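Glucuronoarabinoxylan endo-1,4-beta-xylanase (Clostridium papyrosolvens, PDB 4FMV) hydrolyses internal beta-1,4 linkages of xylan as a glycoside hydrolase family 30 endoxylanase, this piece comprising the catalytic (beta/alpha)8 barrel and its beta-sandwich side domain. Local coordinates at residues T12-R17 / T256-A261; T306-V311 / A332-K337; Q336-Q341 / F372-P377. All coordinates share one frame; numbering follows the deposited sequence.

Contact 1: residues T12-R17 / T256-A261; sequences TKQEIR and TGNMNA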
loop_
_atom_site.group_PDB
_atom_site.type_symbol
_atom_site.label_atom_id
_atom_site.label_comp_id
_atom_site.label_asym_id
_atom_site.label_seq_id
_atom_site.Cartn_x
_atom_site.Cartn_y
_atom_site.Cartn_z
ATOM N N THR A 12 -13.199 -17.102 -2.326
ATOM C CA THR A 12 -12.078 -16.187 -2.453
ATOM C C THR A 12 -12.468 -14.842 -3.068
ATOM O O THR A 12 -13.374 -14.729 -3.873
ATOM C CB THR A 12 -10.850 -16.798 -3.200
ATOM O OG1 THR A 12 -11.239 -17.298 -4.487
ATOM C CG2 THR A 12 -10.208 -17.915 -2.379
ATOM N N LYS A 13 -11.734 -13.833 -2.646
ATOM C CA LYS A 13 -11.955 -12.420 -2.877
ATOM C C LYS A 13 -10.640 -12.026 -3.515
ATOM O O LYS A 13 -10.080 -12.857 -4.240
ATOM C CB LYS A 13 -12.263 -11.670 -1.592
ATOM C CG LYS A 13 -13.550 -12.146 -0.961
ATOM C CD LYS A 13 -14.633 -12.226 -2.007
ATOM C CE LYS A 13 -16.001 -12.369 -1.379
ATOM N NZ LYS A 13 -17.079 -12.152 -2.398
ATOM N N GLN A 14 -10.286 -10.741 -3.497
ATOM C CA GLN A 14 -9.073 -10.268 -4.172
ATOM C C GLN A 14 -7.762 -10.962 -3.749
ATOM O O GLN A 14 -7.615 -11.456 -2.631
ATOM C CB GLN A 14 -8.902 -8.762 -3.949
ATOM C CG GLN A 14 -8.221 -8.379 -2.627
ATOM C CD GLN A 14 -9.208 -8.134 -1.470
ATOM O OE1 GLN A 14 -10.267 -8.749 -1.391
ATOM N NE2 GLN A 14 -8.843 -7.236 -0.571
ATOM N N GLU A 15 -6.820 -11.019 -4.682
ATOM C CA GLU A 15 -5.491 -11.544 -4.411
ATOM C C GLU A 15 -4.661 -10.492 -3.683
ATOM O O GLU A 15 -4.759 -9.299 -3.972
ATOM C CB GLU A 15 -4.801 -11.911 -5.721
ATOM C CG GLU A 15 -3.400 -12.487 -5.534
ATOM C CD GLU A 15 -2.786 -12.924 -6.853
ATOM O OE1 GLU A 15 -3.457 -12.774 -7.898
ATOM O OE2 GLU A 15 -1.643 -13.416 -6.849
ATOM N N ILE A 16 -3.861 -10.927 -2.721
ATOM C CA ILE A 16 -3.048 -9.984 -1.959
ATOM C C ILE A 16 -1.696 -9.778 -2.624
ATOM O O ILE A 16 -0.950 -10.733 -2.840
ATOM C CB ILE A 16 -2.856 -10.451 -0.509
ATOM C CG1 ILE A 16 -4.223 -10.650 0.165
ATOM C CG2 ILE A 16 -2.031 -9.433 0.265
ATOM C CD1 ILE A 16 -5.067 -9.384 0.157
ATOM N N ARG A 17 -1.404 -8.535 -3.000
ATOM C CA ARG A 17 -0.098 -8.201 -3.538
ATOM C C ARG A 17 0.924 -7.992 -2.408
ATOM O O ARG A 17 2.084 -8.397 -2.524
ATOM C CB ARG A 17 -0.173 -6.973 -4.450
ATOM C CG ARG A 17 1.168 -6.548 -5.086
ATOM C CD ARG A 17 1.781 -7.684 -5.893
ATOM N NE ARG A 17 0.748 -8.327 -6.686
ATOM C CZ ARG A 17 0.843 -9.544 -7.199
ATOM N NH1 ARG A 17 1.943 -10.264 -7.021
ATOM N NH2 ARG A 17 -0.168 -10.038 -7.893
ATOM N N THR A 256 -14.075 -3.458 2.512
ATOM C CA THR A 256 -14.829 -2.563 1.634
ATOM C C THR A 256 -14.096 -2.217 0.324
ATOM O O THR A 256 -14.702 -2.204 -0.749
ATOM C CB THR A 256 -15.223 -1.285 2.376
ATOM O OG1 THR A 256 -16.014 -1.667 3.500
ATOM C CG2 THR A 256 -16.087 -0.377 1.486
ATOM N N GLY A 257 -12.795 -1.950 0.405
ATOM C CA GLY A 257 -12.054 -1.536 -0.773
ATOM C C GLY A 257 -11.671 -2.669 -1.712
ATOM O O GLY A 257 -11.441 -2.442 -2.907
ATOM N N ASN A 258 -11.616 -3.893 -1.188
ATOM C CA ASN A 258 -11.127 -5.049 -1.961
ATOM C C ASN A 258 -9.749 -4.796 -2.574
ATOM O O ASN A 258 -9.390 -5.328 -3.626
ATOM C CB ASN A 258 -12.128 -5.499 -3.030
ATOM C CG ASN A 258 -13.338 -6.190 -2.433
ATOM O OD1 ASN A 258 -13.313 -7.389 -2.151
ATOM N ND2 ASN A 258 -14.402 -5.433 -2.221
ATOM N N MET A 259 -8.951 -4.009 -1.880
ATOM C CA MET A 259 -7.671 -3.606 -2.435
ATOM C C MET A 259 -6.646 -4.711 -2.362
ATOM O O MET A 259 -6.721 -5.586 -1.486
ATOM C CB MET A 259 -7.194 -2.331 -1.758
ATOM C CG MET A 259 -8.217 -1.222 -2.018
ATOM S SD MET A 259 -7.575 0.392 -1.693
ATOM C CE MET A 259 -8.869 1.380 -2.465
ATOM N N ASN A 260 -5.714 -4.696 -3.317
ATOM C CA ASN A 260 -4.668 -5.707 -3.373
ATOM C C ASN A 260 -3.497 -5.403 -2.444
ATOM O O ASN A 260 -2.735 -6.292 -2.087
ATOM C CB ASN A 260 -4.191 -5.884 -4.824
ATOM C CG ASN A 260 -5.338 -6.191 -5.781
ATOM O OD1 ASN A 260 -5.801 -5.318 -6.498
ATOM N ND2 ASN A 260 -5.814 -7.432 -5.772
ATOM N N ALA A 261 -3.345 -4.136 -2.056
ATOM C CA ALA A 261 -2.205 -3.731 -1.239
ATOM C C ALA A 261 -2.526 -2.489 -0.402
ATOM O O ALA A 261 -3.365 -1.679 -0.792
ATOM C CB ALA A 261 -1.004 -3.446 -2.135
HETATM O O HOH W 1 -7.404 -9.574 -7.175
#

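Contact 2: residues T306-V311 / A332-K337; sequences TPNTNV and AAVSQK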
loop_
_atom_site.group_PDB
_atom_site.type_symbol
_atom_site.label_atom_id
_atom_site.label_comp_id
_atom_site.label_asym_id
_atom_site.label_seq_id
_atom_site.Cartn_x
_atom_site.Cartn_y
_atom_site.Cartn_z
ATOM N N THR A 306 -18.272 -7.903 10.626
ATOM C CA THR A 306 -18.583 -7.125 11.828
ATOM C C THR A 306 -19.480 -7.963 12.726
ATOM O O THR A 306 -20.693 -7.729 12.779
ATOM C CB THR A 306 -19.344 -5.833 11.468
ATOM O OG1 THR A 306 -20.575 -6.182 10.805
ATOM C CG2 THR A 306 -18.543 -4.986 10.540
ATOM N N PRO A 307 -18.898 -8.976 13.406
ATOM C CA PRO A 307 -19.669 -9.944 14.203
ATOM C C PRO A 307 -20.277 -9.352 15.468
ATOM O O PRO A 307 -21.197 -9.932 16.044
ATOM C CB PRO A 307 -18.624 -10.995 14.582
ATOM C CG PRO A 307 -17.337 -10.255 14.569
ATOM C CD PRO A 307 -17.452 -9.259 13.447
ATOM N N ASN A 308 -19.746 -8.218 15.905
ATOM C CA ASN A 308 -20.181 -7.604 17.145
ATOM C C ASN A 308 -19.863 -6.133 17.081
ATOM O O ASN A 308 -19.098 -5.696 16.225
ATOM C CB ASN A 308 -19.461 -8.264 18.322
ATOM C CG ASN A 308 -20.232 -8.156 19.634
ATOM O OD1 ASN A 308 -21.339 -7.614 19.690
ATOM N ND2 ASN A 308 -19.644 -8.694 20.702
ATOM N N THR A 309 -20.449 -5.350 17.968
ATOM C CA THR A 309 -20.092 -3.935 18.042
ATOM C C THR A 309 -18.588 -3.725 18.248
ATOM O O THR A 309 -17.989 -4.284 19.169
ATOM C CB THR A 309 -20.786 -3.256 19.218
ATOM O OG1 THR A 309 -22.106 -3.797 19.380
ATOM C CG2 THR A 309 -20.848 -1.748 18.982
ATOM N N ASN A 310 -17.997 -2.885 17.405
ATOM C CA ASN A 310 -16.586 -2.524 17.493
ATOM C C ASN A 310 -15.644 -3.709 17.274
ATOM O O ASN A 310 -14.475 -3.647 17.622
ATOM C CB ASN A 310 -16.287 -1.859 18.840
ATOM C CG ASN A 310 -16.939 -0.489 18.982
ATOM O OD1 ASN A 310 -16.979 0.303 18.034
ATOM N ND2 ASN A 310 -17.435 -0.197 20.181
ATOM N N VAL A 311 -16.136 -4.755 16.619
ATOM C CA VAL A 311 -15.282 -5.872 16.231
ATOM C C VAL A 311 -15.274 -5.968 14.715
ATOM O O VAL A 311 -16.322 -6.003 14.078
ATOM C CB VAL A 311 -15.755 -7.184 16.840
ATOM C CG1 VAL A 311 -14.894 -8.370 16.334
ATOM C CG2 VAL A 311 -15.757 -7.074 18.388
ATOM N N ALA A 332 -13.408 -2.772 26.255
ATOM C CA ALA A 332 -13.417 -3.984 27.060
ATOM C C ALA A 332 -13.114 -5.199 26.192
ATOM O O ALA A 332 -13.530 -5.267 25.029
ATOM C CB ALA A 332 -14.748 -4.147 27.753
ATOM N N ALA A 333 -12.374 -6.147 26.755
ATOM C CA ALA A 333 -12.128 -7.417 26.081
ATOM C C ALA A 333 -13.442 -8.146 25.791
ATOM O O ALA A 333 -14.379 -8.118 26.600
ATOM C CB ALA A 333 -11.206 -8.302 26.903
ATOM N N VAL A 334 -13.501 -8.802 24.636
ATOM C CA VAL A 334 -14.678 -9.565 24.235
ATOM C C VAL A 334 -14.257 -10.923 23.681
ATOM O O VAL A 334 -13.220 -11.034 23.028
ATOM C CB VAL A 334 -15.495 -8.810 23.166
ATOM C CG1 VAL A 334 -16.551 -9.721 22.555
ATOM C CG2 VAL A 334 -16.141 -7.574 23.766
ATOM N N SER A 335 -15.046 -11.957 23.957
ATOM C CA SER A 335 -14.781 -13.275 23.402
ATOM C C SER A 335 -15.399 -13.322 22.004
ATOM O O SER A 335 -16.501 -12.797 21.790
ATOM C CB SER A 335 -15.388 -14.364 24.277
ATOM O OG SER A 335 -16.782 -14.452 24.053
ATOM N N GLN A 336 -14.686 -13.927 21.053
ATOM C CA GLN A 336 -15.221 -14.102 19.701
ATOM C C GLN A 336 -15.046 -15.541 19.219
ATOM O O GLN A 336 -13.941 -16.104 19.276
ATOM C CB GLN A 336 -14.567 -13.132 18.715
ATOM C CG GLN A 336 -15.073 -13.284 17.264
ATOM C CD GLN A 336 -16.548 -12.928 17.112
ATOM O OE1 GLN A 336 -16.943 -11.775 17.312
ATOM N NE2 GLN A 336 -17.366 -13.913 16.759
ATOM N N LYS A 337 -16.140 -16.136 18.752
ATOM C CA LYS A 337 -16.105 -17.492 18.209
ATOM C C LYS A 337 -15.932 -17.434 16.698
ATOM O O LYS A 337 -16.571 -16.617 16.009
ATOM C CB LYS A 337 -17.393 -18.239 18.552
ATOM C CG LYS A 337 -17.447 -19.641 17.978
ATOM C CD LYS A 337 -18.791 -20.281 18.256
ATOM C CE LYS A 337 -18.820 -21.751 17.847
ATOM N NZ LYS A 337 -18.100 -22.573 18.855
#

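Contact 3: residues Q336-Q341 / F372-P377; sequences QKFNFQ and FTAQLP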
loop_
_atom_site.group_PDB
_atom_site.type_symbol
_atom_site.label_atom_id
_atom_site.label_comp_id
_atom_site.label_asym_id
_atom_site.label_seq_id
_atom_site.Cartn_x
_atom_site.Cartn_y
_atom_site.Cartn_z
ATOM N N GLN A 336 -14.686 -13.927 21.053
ATOM C CA GLN A 336 -15.221 -14.102 19.701
ATOM C C GLN A 336 -15.046 -15.541 19.219
ATOM O O GLN A 336 -13.941 -16.104 19.276
ATOM C CB GLN A 336 -14.567 -13.132 18.715
ATOM C CG GLN A 336 -15.073 -13.284 17.264
ATOM C CD GLN A 336 -16.548 -12.928 17.112
ATOM O OE1 GLN A 336 -16.943 -11.775 17.312
ATOM N NE2 GLN A 336 -17.366 -13.913 16.759
ATOM N N LYS A 337 -16.140 -16.136 18.752
ATOM C CA LYS A 337 -16.105 -17.492 18.209
ATOM C C LYS A 337 -15.932 -17.434 16.698
ATOM O O LYS A 337 -16.571 -16.617 16.009
ATOM C CB LYS A 337 -17.393 -18.239 18.552
ATOM C CG LYS A 337 -17.447 -19.641 17.978
ATOM C CD LYS A 337 -18.791 -20.281 18.256
ATOM C CE LYS A 337 -18.820 -21.751 17.847
ATOM N NZ LYS A 337 -18.100 -22.573 18.855
ATOM N N PHE A 338 -15.052 -18.290 16.190
ATOM C CA PHE A 338 -14.791 -18.363 14.763
ATOM C C PHE A 338 -15.088 -19.772 14.250
ATOM O O PHE A 338 -14.739 -20.749 14.906
ATOM C CB PHE A 338 -13.331 -18.034 14.473
ATOM C CG PHE A 338 -12.889 -16.679 14.959
ATOM C CD1 PHE A 338 -12.973 -15.575 14.132
ATOM C CD2 PHE A 338 -12.340 -16.521 16.223
ATOM C CE1 PHE A 338 -12.537 -14.325 14.556
ATOM C CE2 PHE A 338 -11.908 -15.272 16.663
ATOM C CZ PHE A 338 -12.011 -14.174 15.826
ATOM N N ASN A 339 -15.718 -19.864 13.078
ATOM C CA ASN A 339 -16.033 -21.148 12.444
ATOM C C ASN A 339 -15.482 -21.228 11.022
ATOM O O ASN A 339 -15.821 -20.399 10.175
ATOM C CB ASN A 339 -17.546 -21.362 12.348
ATOM C CG ASN A 339 -18.250 -21.208 13.669
ATOM O OD1 ASN A 339 -17.697 -21.521 14.732
ATOM N ND2 ASN A 339 -19.494 -20.742 13.614
ATOM N N PHE A 340 -14.664 -22.241 10.751
ATOM C CA PHE A 340 -14.181 -22.490 9.399
ATOM C C PHE A 340 -15.190 -23.321 8.622
ATOM O O PHE A 340 -15.741 -24.313 9.142
ATOM C CB PHE A 340 -12.857 -23.234 9.433
ATOM C CG PHE A 340 -11.731 -22.456 10.074
ATOM C CD1 PHE A 340 -11.102 -21.419 9.386
ATOM C CD2 PHE A 340 -11.271 -22.792 11.348
ATOM C CE1 PHE A 340 -10.055 -20.716 9.965
ATOM C CE2 PHE A 340 -10.225 -22.101 11.930
ATOM C CZ PHE A 340 -9.617 -21.058 11.239
ATOM N N GLN A 341 -15.445 -22.916 7.382
ATOM C CA GLN A 341 -16.193 -23.773 6.488
ATOM C C GLN A 341 -15.444 -23.967 5.168
ATOM O O GLN A 341 -14.619 -23.133 4.763
ATOM C CB GLN A 341 -17.653 -23.308 6.327
ATOM C CG GLN A 341 -17.902 -22.145 5.402
ATOM C CD GLN A 341 -19.340 -21.644 5.488
ATOM O OE1 GLN A 341 -20.134 -22.121 6.306
ATOM N NE2 GLN A 341 -19.687 -20.688 4.627
ATOM N N PHE A 372 -12.996 -22.329 16.865
ATOM C CA PHE A 372 -12.223 -21.927 18.046
ATOM C C PHE A 372 -12.716 -20.597 18.584
ATOM O O PHE A 372 -13.185 -19.753 17.822
ATOM C CB PHE A 372 -10.719 -21.860 17.748
ATOM C CG PHE A 372 -10.301 -20.634 16.982
ATOM C CD1 PHE A 372 -10.322 -20.626 15.597
ATOM C CD2 PHE A 372 -9.877 -19.490 17.651
ATOM C CE1 PHE A 372 -9.941 -19.507 14.891
ATOM C CE2 PHE A 372 -9.495 -18.357 16.945
ATOM C CZ PHE A 372 -9.522 -18.366 15.565
ATOM N N THR A 373 -12.602 -20.410 19.895
ATOM C CA THR A 373 -12.991 -19.150 20.519
ATOM C C THR A 373 -11.775 -18.444 21.121
ATOM O O THR A 373 -10.882 -19.076 21.691
ATOM C CB THR A 373 -14.087 -19.352 21.593
ATOM O OG1 THR A 373 -15.222 -20.000 21.005
ATOM C CG2 THR A 373 -14.524 -18.007 22.195
ATOM N N ALA A 374 -11.736 -17.128 20.981
ATOM C CA ALA A 374 -10.609 -16.355 21.470
ATOM C C ALA A 374 -11.089 -15.126 22.228
ATOM O O ALA A 374 -12.181 -14.628 21.979
ATOM C CB ALA A 374 -9.698 -15.953 20.297
ATOM N N GLN A 375 -10.277 -14.670 23.172
ATOM C CA GLN A 375 -10.459 -13.364 23.794
ATOM C C GLN A 375 -9.786 -12.307 22.929
ATOM O O GLN A 375 -8.617 -12.433 22.607
ATOM C CB GLN A 375 -9.795 -13.343 25.170
ATOM C CG GLN A 375 -10.477 -14.240 26.188
ATOM C CD GLN A 375 -11.868 -13.748 26.520
ATOM O OE1 GLN A 375 -12.861 -14.416 26.216
ATOM N NE2 GLN A 375 -11.952 -12.559 27.135
ATOM N N LEU A 376 -10.519 -11.268 22.553
ATOM C CA LEU A 376 -9.915 -10.122 21.872
ATOM C C LEU A 376 -9.773 -8.979 22.883
ATOM O O LEU A 376 -10.781 -8.440 23.355
ATOM C CB LEU A 376 -10.788 -9.667 20.701
ATOM C CG LEU A 376 -11.229 -10.726 19.693
ATOM C CD1 LEU A 376 -12.148 -10.095 18.641
ATOM C CD2 LEU A 376 -10.003 -11.403 19.053
ATOM N N PRO A 377 -8.527 -8.619 23.239
ATOM C CA PRO A 377 -8.335 -7.556 24.230
ATOM C C PRO A 377 -8.960 -6.224 23.792
ATOM O O PRO A 377 -9.158 -5.992 22.588
ATOM C CB PRO A 377 -6.813 -7.437 24.318
ATOM C CG PRO A 377 -6.308 -8.825 23.940
ATOM C CD PRO A 377 -7.249 -9.245 22.838
#

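Contact 1: residues T12-R17 / T256-A261
Asn-260 and Gln-14 each reach across to the carbonyl oxygen of the other's neighbour, Glu-15 O and Met-259 O, and tie together the first and last strands of the (beta/alpha)8 barrel, where the turn after helix 240-255 leads into strand 261-266. The two chains run the same way, their end-to-end directions 14° apart. Glu-15 O lies in the plane of the Asn-260 carboxamide, and ND2 in the plane of that carbonyl, 2.8 Å from Glu-15 O in a nearly straight bond (175°). The second ND2 hydrogen goes to a water 3.0 Å away, which also accepts from Glu-15 N. OD1 receives Leu-228 N of strand 227-232, so both ends of this buried amide are satisfied and its rotation is fixed. Gln-14 CG sits between the backbone N and the carbonyl carbon (chi1 84°), and the chain then bends over the peptide that follows Asn-258. There NE2 donates to Met-259 O at 2.8 Å, tilted from the carbonyl plane, and bonds as well to Met-254 O at the end of the helix. Asn-258, the first residue to leave the helix and one with positive phi, turns its amide obliquely to that of Gln-14. Gln-14 OE1 and Asn-258 OD1, both acceptors, lie 3.4 Å apart, and Arg-300 donates to both, which probably offsets their repulsion. Beyond them the backbones meet directly, with Arg-17 N 2.8 Å from Asn-260 O.

Contact 2: residues T306-V311 / A332-K337
Pro-307 and Gln-336 face each other across a wide gap between backbones, their CA atoms 8.2 Å apart, so side chains alone make the contact. Residues 306-311 form a loop closed by a type II beta turn from Asn-308 to Val-311, in which Val-311 N bonds to Asn-308 O at 3.1 Å. Opposite it, residues 334-337 begin an extended strand. No hydrogen bond crosses between the two. The side chain of Gln-336 leaves with CG anti to the backbone N (chi1 179°), bends at CG and crosses the proline ring at about a right angle. Its OE1 presses on the ring carbons, 3.2 Å from Pro-307 CG and 3.3 Å from Pro-307 CB, with Val-311 CG1 a little farther off. The other end of the amide is held by two carbonyls: NE2 donates to Lys-337 O at 2.9 Å, nearly straight (168°), and to Ser-3 O, which sets the plane that meets the proline. At the more exposed end of the loop, Asn-308 ND2 comes near Val-334 CG1, though doubtfully, since that valine has two conformers. Within the side domain the loop joins strands 299-303 and 311-318, and Val-5 of strand 5-8 touches both Pro-307 and Gln-336, while Leu-376 of strand 371-376 packs on Gln-336 and Val-311.

Contact 3: residues Q336-Q341 / F372-P377
Phe-338 O is gripped twice, by Phe-372 N at 3.1 Å and by the hydroxyl of Ser-371, within an antiparallel strand pair in the beta-sandwich side domain. Phe-338 N returns the bond to Phe-372 O at 2.9 Å, making this a hydrogen-bonded pair. Gln-336 and Ala-374 form a second such pair, and between them Lys-337 faces Thr-373 in a non-hydrogen-bonded one. On the buried face three phenylalanines meet. Phe-372 CG lies between its backbone N and carbonyl carbon (chi1 77°), and the ring comes to rest against Phe-338. The two rings are nearly parallel (21°) but slid well apart, with centroids separated by 4.9 Å, so that little overlaps. Phe-338 CD2 lies over the face of the Phe-372 ring, 3.4 Å from its CZ, and Phe-338 CB makes a CH-pi contact with the same ring. Phe-340 CE2 instead meets the edge of the Phe-372 ring, in its plane, 3.9 Å from Phe-372 CE1. Phe-384 of strand 380-387 meets the rings of both Phe-338 and Phe-372, and Ile-324 touches all three. On the opposite face, the more exposed one, Thr-373 OG1 lies 3.7 Å from Lys-337 CB, while Lys-337 NZ bonds to Ser-371 OG.

Contact 1 belongs to the catalytic barrel and contacts 2 and 3 to the side domain, with the centre of contact 1 about 23 Å from each of theirs. The latter two share Gln-336 and Lys-337 on strand 334-341, their centres about 9 Å apart. Their chemistry follows their place. At the partly buried barrel closure, side-chain amides and one water, with a single backbone-to-backbone bond, join a strand to a turn. Contact 3 needs none of this, since regular strand pairing supplies the bonds and aromatic rings fill the sandwich interior. Contact 2, the smallest and mostly buried, has no hydrogen bond across it and packs a loop against strand 334-341, with Asn-308 at its exposed side.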